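Long-range contacts in ABC transporter substrate-binding protein-branched chain amino acid transport (Streptococcus pneumoniae, PDB 4GNR), which binds isoleucine and probably hands branched-chain amino acids to a membrane ABC transporter for uptake by the pneumococcus: residues 18-23 against 203-208; 229-234 against 248-253. All blocks are in the same frame, centred on the assembly; numbering follows the deposited sequence. Where two conformers were deposited one is given.

Interaction 1: 18-23 against 203-208. With ILE (isoleucine), chain B.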
# COMPACT_ATOMS: atom_id res chain seq x y z
N GLY A 18 12.20 -10.59 -1.47
CA GLY A 18 12.35 -9.91 -2.74
C GLY A 18 12.29 -8.39 -2.61
O GLY A 18 12.27 -7.84 -1.53
N SER A 19 12.17 -7.73 -3.75
CA SER A 19 12.26 -6.28 -3.85
C SER A 19 11.15 -5.49 -3.23
O SER A 19 11.31 -4.29 -3.04
CB SER A 19 12.37 -5.87 -5.32
OG SER A 19 11.18 -6.20 -6.02
N LEU A 20 10.05 -6.17 -2.90
CA LEU A 20 8.84 -5.54 -2.31
C LEU A 20 8.56 -6.09 -0.92
O LEU A 20 7.48 -5.86 -0.36
CB LEU A 20 7.64 -5.78 -3.24
CG LEU A 20 7.86 -5.20 -4.65
CD1 LEU A 20 6.85 -5.76 -5.65
CD2 LEU A 20 7.85 -3.66 -4.67
N ALA A 21 9.55 -6.76 -0.33
CA ALA A 21 9.41 -7.44 0.97
C ALA A 21 8.91 -6.58 2.11
O ALA A 21 8.20 -7.06 2.98
CB ALA A 21 10.75 -8.09 1.36
N ALA A 22 9.34 -5.32 2.14
CA ALA A 22 8.89 -4.49 3.26
C ALA A 22 7.37 -4.38 3.30
O ALA A 22 6.77 -4.32 4.38
CB ALA A 22 9.51 -3.09 3.21
N TYR A 23 6.76 -4.32 2.13
CA TYR A 23 5.30 -4.18 2.05
C TYR A 23 4.60 -5.48 2.45
O TYR A 23 3.69 -5.47 3.29
CB TYR A 23 4.86 -3.76 0.65
CG TYR A 23 5.55 -2.53 0.09
CD1 TYR A 23 5.66 -1.34 0.82
CD2 TYR A 23 6.02 -2.54 -1.22
CE1 TYR A 23 6.23 -0.20 0.27
CE2 TYR A 23 6.60 -1.40 -1.78
CZ TYR A 23 6.70 -0.24 -1.04
OH TYR A 23 7.29 0.87 -1.62
N PRO A 203 7.37 9.08 -8.00
CA PRO A 203 6.51 7.91 -7.98
C PRO A 203 7.42 6.65 -8.10
O PRO A 203 8.14 6.48 -9.07
CB PRO A 203 5.61 8.09 -9.21
CG PRO A 203 5.70 9.53 -9.54
CD PRO A 203 7.13 9.89 -9.21
N GLY A 204 7.29 5.77 -7.12
CA GLY A 204 8.11 4.58 -7.06
C GLY A 204 8.04 3.92 -5.69
O GLY A 204 7.36 4.40 -4.77
N TYR A 205 8.73 2.79 -5.62
CA TYR A 205 8.83 1.94 -4.43
C TYR A 205 10.05 2.28 -3.57
O TYR A 205 10.97 2.97 -4.02
CB TYR A 205 8.77 0.48 -4.81
CG TYR A 205 7.48 0.04 -5.49
CD1 TYR A 205 6.25 0.27 -4.92
CD2 TYR A 205 7.51 -0.69 -6.66
CE1 TYR A 205 5.08 -0.20 -5.51
CE2 TYR A 205 6.34 -1.18 -7.24
CZ TYR A 205 5.14 -0.94 -6.66
OH TYR A 205 4.00 -1.44 -7.26
N TYR A 206 10.07 1.73 -2.36
CA TYR A 206 11.05 2.14 -1.37
C TYR A 206 12.50 1.87 -1.72
O TYR A 206 13.36 2.66 -1.34
CB TYR A 206 10.74 1.55 0.03
CG TYR A 206 10.91 0.04 0.11
CD1 TYR A 206 12.12 -0.55 0.44
CD2 TYR A 206 9.85 -0.81 -0.12
CE1 TYR A 206 12.28 -1.93 0.52
CE2 TYR A 206 10.00 -2.19 -0.05
CZ TYR A 206 11.21 -2.75 0.27
OH TYR A 206 11.29 -4.12 0.37
N ASN A 207 12.80 0.77 -2.40
CA ASN A 207 14.20 0.46 -2.70
C ASN A 207 14.85 1.53 -3.52
O ASN A 207 15.99 1.88 -3.30
CB ASN A 207 14.40 -0.94 -3.27
CG ASN A 207 14.61 -1.98 -2.18
OD1 ASN A 207 15.41 -1.77 -1.27
ND2 ASN A 207 13.96 -3.13 -2.30
N GLU A 208 14.12 2.02 -4.52
CA GLU A 208 14.62 3.08 -5.37
C GLU A 208 14.43 4.46 -4.73
O GLU A 208 15.36 5.27 -4.70
CB GLU A 208 13.98 3.05 -6.75
CG GLU A 208 14.30 1.80 -7.57
CD GLU A 208 13.70 0.51 -7.00
OE1 GLU A 208 12.51 0.50 -6.65
OE2 GLU A 208 14.44 -0.51 -6.99
N ILE B . 0.05 0.84 -3.77
CA ILE B . 1.26 0.12 -4.25
C ILE B . 0.85 -0.87 -5.34
O ILE B . 1.75 -1.55 -5.89
CB ILE B . 2.15 -0.43 -3.09
CG1 ILE B . 1.33 -1.16 -2.06
CG2 ILE B . 3.04 0.69 -2.32
CD1 ILE B . 2.18 -1.77 -0.97
OXT ILE B . -0.35 -0.92 -5.66
O HOH W 1 13.43 -5.36 -0.46
O HOH W 2 11.06 -1.43 -3.28
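A22 N donates to the phenolic OH of Y206 at 2.9 Å, nearly straight at 168°, while Y206 N returns a more bent bond to Y23 OH at 3.0 Å. Each tyrosine hydroxyl thus reaches the opposite backbone beside the start of a helix, and Y23 OH is also hydrogen-bonded to G230 O. N207 ND2 adds a weak bond to S19 O. Two waters complete this polar seam: one joins G18 O, Y206 OH and N207 ND2, the other S19 O and N207 N.

Y206 CG lies between its backbone N and carbonyl carbon (chi1 68°). The ring meets Y23 with its edge, CD2 of Y206 coming 3.3 Å from Y23 CZ. This is an edge-to-face pair, with planes at 85°. The opposite face of Y23 receives CD1 of the bound isoleucine. A22 CB sits over one face of Y206, and L20 CD2 makes a CH-pi contact 3.8 Å from the Y205 ring centroid. At its far end Y205 OH donates to the ligand carboxylate O at 2.6 Å. Such an aromatic cluster, bridging two lobes over a trapped ligand, fits the closed Venus-flytrap cleft of the periplasmic-binding-protein family.

Interaction 2: 229-234 against 248-253. With ILE (isoleucine), chain B.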
# COMPACT_ATOMS: atom_id res chain seq x y z
N ASP A 229 2.23 6.33 -1.83
CA ASP A 229 2.19 5.38 -0.72
C ASP A 229 3.41 4.45 -0.67
O ASP A 229 3.68 3.85 0.37
CB ASP A 229 0.87 4.61 -0.65
CG ASP A 229 0.63 3.61 -1.81
OD1 ASP A 229 0.99 3.91 -2.97
OD2 ASP A 229 0.00 2.54 -1.54
N GLY A 230 4.14 4.33 -1.77
CA GLY A 230 5.35 3.52 -1.75
C GLY A 230 6.42 3.98 -0.77
O GLY A 230 7.33 3.20 -0.45
N PHE A 231 6.37 5.23 -0.31
CA PHE A 231 7.36 5.73 0.67
C PHE A 231 7.11 5.22 2.10
O PHE A 231 7.95 5.43 2.95
CB PHE A 231 7.35 7.27 0.72
CG PHE A 231 8.12 7.98 -0.37
CD1 PHE A 231 8.22 7.51 -1.68
CD2 PHE A 231 8.63 9.25 -0.09
CE1 PHE A 231 8.89 8.28 -2.65
CE2 PHE A 231 9.28 10.00 -1.05
CZ PHE A 231 9.41 9.51 -2.33
N ASN A 232 5.95 4.60 2.37
CA ASN A 232 5.68 4.13 3.72
C ASN A 232 6.59 2.96 4.10
O ASN A 232 7.00 2.17 3.26
CB ASN A 232 4.22 3.68 3.85
CG ASN A 232 3.28 4.86 3.88
OD1 ASN A 232 3.03 5.43 4.95
ND2 ASN A 232 2.74 5.22 2.74
N GLY A 233 6.83 2.90 5.40
CA GLY A 233 7.60 1.85 6.04
C GLY A 233 8.99 2.26 6.49
O GLY A 233 9.60 3.18 5.96
N GLU A 234 9.53 1.51 7.44
CA GLU A 234 10.87 1.82 7.94
C GLU A 234 11.99 1.44 6.96
O GLU A 234 13.11 1.92 7.10
CB GLU A 234 11.14 1.16 9.28
CG GLU A 234 11.06 -0.35 9.21
CD GLU A 234 11.41 -1.02 10.53
OE1 GLU A 234 12.15 -0.42 11.33
OE2 GLU A 234 10.96 -2.17 10.74
N ILE A 248 10.81 15.43 3.48
CA ILE A 248 10.14 14.34 2.77
C ILE A 248 8.63 14.42 3.08
O ILE A 248 8.24 14.63 4.22
CB ILE A 248 10.66 12.94 3.19
CG1 ILE A 248 12.18 12.83 3.09
CG2 ILE A 248 9.98 11.84 2.41
CD1 ILE A 248 12.78 13.10 1.74
N TYR A 249 7.82 14.25 2.05
CA TYR A 249 6.36 14.27 2.18
C TYR A 249 5.82 13.08 1.42
O TYR A 249 6.30 12.80 0.33
CB TYR A 249 5.78 15.55 1.59
CG TYR A 249 6.31 16.79 2.29
CD1 TYR A 249 7.54 17.34 1.91
CD2 TYR A 249 5.61 17.39 3.31
CE1 TYR A 249 8.07 18.44 2.56
CE2 TYR A 249 6.10 18.51 3.96
CZ TYR A 249 7.33 19.04 3.58
OH TYR A 249 7.85 20.15 4.22
N PHE A 250 4.84 12.37 1.98
CA PHE A 250 4.27 11.24 1.23
C PHE A 250 2.87 10.89 1.72
O PHE A 250 2.48 11.16 2.85
CB PHE A 250 5.18 9.98 1.29
CG PHE A 250 5.50 9.51 2.68
CD1 PHE A 250 6.62 10.00 3.34
CD2 PHE A 250 4.71 8.56 3.34
CE1 PHE A 250 6.93 9.57 4.61
CE2 PHE A 250 5.03 8.14 4.61
CZ PHE A 250 6.14 8.65 5.25
N ILE A 251 2.13 10.24 0.83
CA ILE A 251 0.78 9.81 1.11
C ILE A 251 0.76 8.54 1.96
O ILE A 251 1.53 7.60 1.73
CB ILE A 251 0.02 9.53 -0.20
CG1 ILE A 251 -0.11 10.84 -0.97
CG2 ILE A 251 -1.35 8.92 0.08
CD1 ILE A 251 -0.87 10.75 -2.25
N SER A 252 -0.15 8.53 2.94
CA SER A 252 -0.37 7.36 3.76
C SER A 252 -1.86 7.18 4.00
O SER A 252 -2.64 8.11 3.94
CB SER A 252 0.35 7.46 5.10
OG SER A 252 0.20 6.28 5.84
N GLY A 253 -2.25 5.97 4.36
CA GLY A 253 -3.64 5.65 4.69
C GLY A 253 -3.86 5.37 6.16
O GLY A 253 -4.92 4.89 6.52
N ILE B . 0.05 0.84 -3.77
CA ILE B . 1.26 0.12 -4.25
C ILE B . 0.85 -0.87 -5.34
O ILE B . 1.75 -1.55 -5.89
CB ILE B . 2.15 -0.43 -3.09
CG1 ILE B . 1.33 -1.16 -2.06
CG2 ILE B . 3.04 0.69 -2.32
CD1 ILE B . 2.18 -1.77 -0.97
OXT ILE B . -0.35 -0.92 -5.66
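F231 and F250 meet obliquely, and it is the main chain of F231 rather than its ring that lies on the F250 face: F231 O stands 4.3 Å above the plane, over the ring centre. F231 CB presses on the same aromatic group, 3.5 Å from F250 CG, an atom that chi1 of 56° places between its own backbone N and carbonyl carbon. At the edge of this ring, near its plane, N232 OD1 approaches F250 CE2 to 3.4 Å, with amide and ring almost perpendicular at 88°. The F231 ring in turn receives I248 CG2 in plane at its own edge and stacks with F236 of helix 234-240.

Beside the rings, the N232 amide is a polar bridge. ND2 donates to D229 O at 2.9 Å, an almost linear bond, and to I251 O, also at 2.9 Å and in that carbonyl's plane; D229 O takes a second bond from N232 N on the same side. S252 OG lies 3.1 Å from N232 OD1, but its proton has a competing acceptor in F254 O. D229 CA adds a C-H...O contact to I251 O.

D229 points its carboxylate away from the strand, and OD2 accepts from the isoleucine N at 2.8 Å; OD1 binds it weakly and is also held by Y156 OH. The chemistry implies a second shell: a buried amide spends one N-H closing its own turn on D229 O and the other tying that turn to I251 O of strand 248-252, which probably helps position the acid whose negative charge would complement the ligand's ammonium group.

How the interactions relate
From the N terminus, strand 7-14 of the five-stranded lobe leads into 18-23, and interaction 1 closes only after a further 180 residues, when the chain has entered the other lobe and reached the start of helix 206-218. Interaction 2 follows in series, neither nested in the first nor crossing it: after strand 225-227 the turn 229-234 meets strand 248-252, closing a short excursion through helix 234-240 inside the second lobe. The long closure joins lobes; the short one shapes one wall of the cleft. They meet at G230, where Y206 CB packs against the carbonyl O, and both touch the isoleucine.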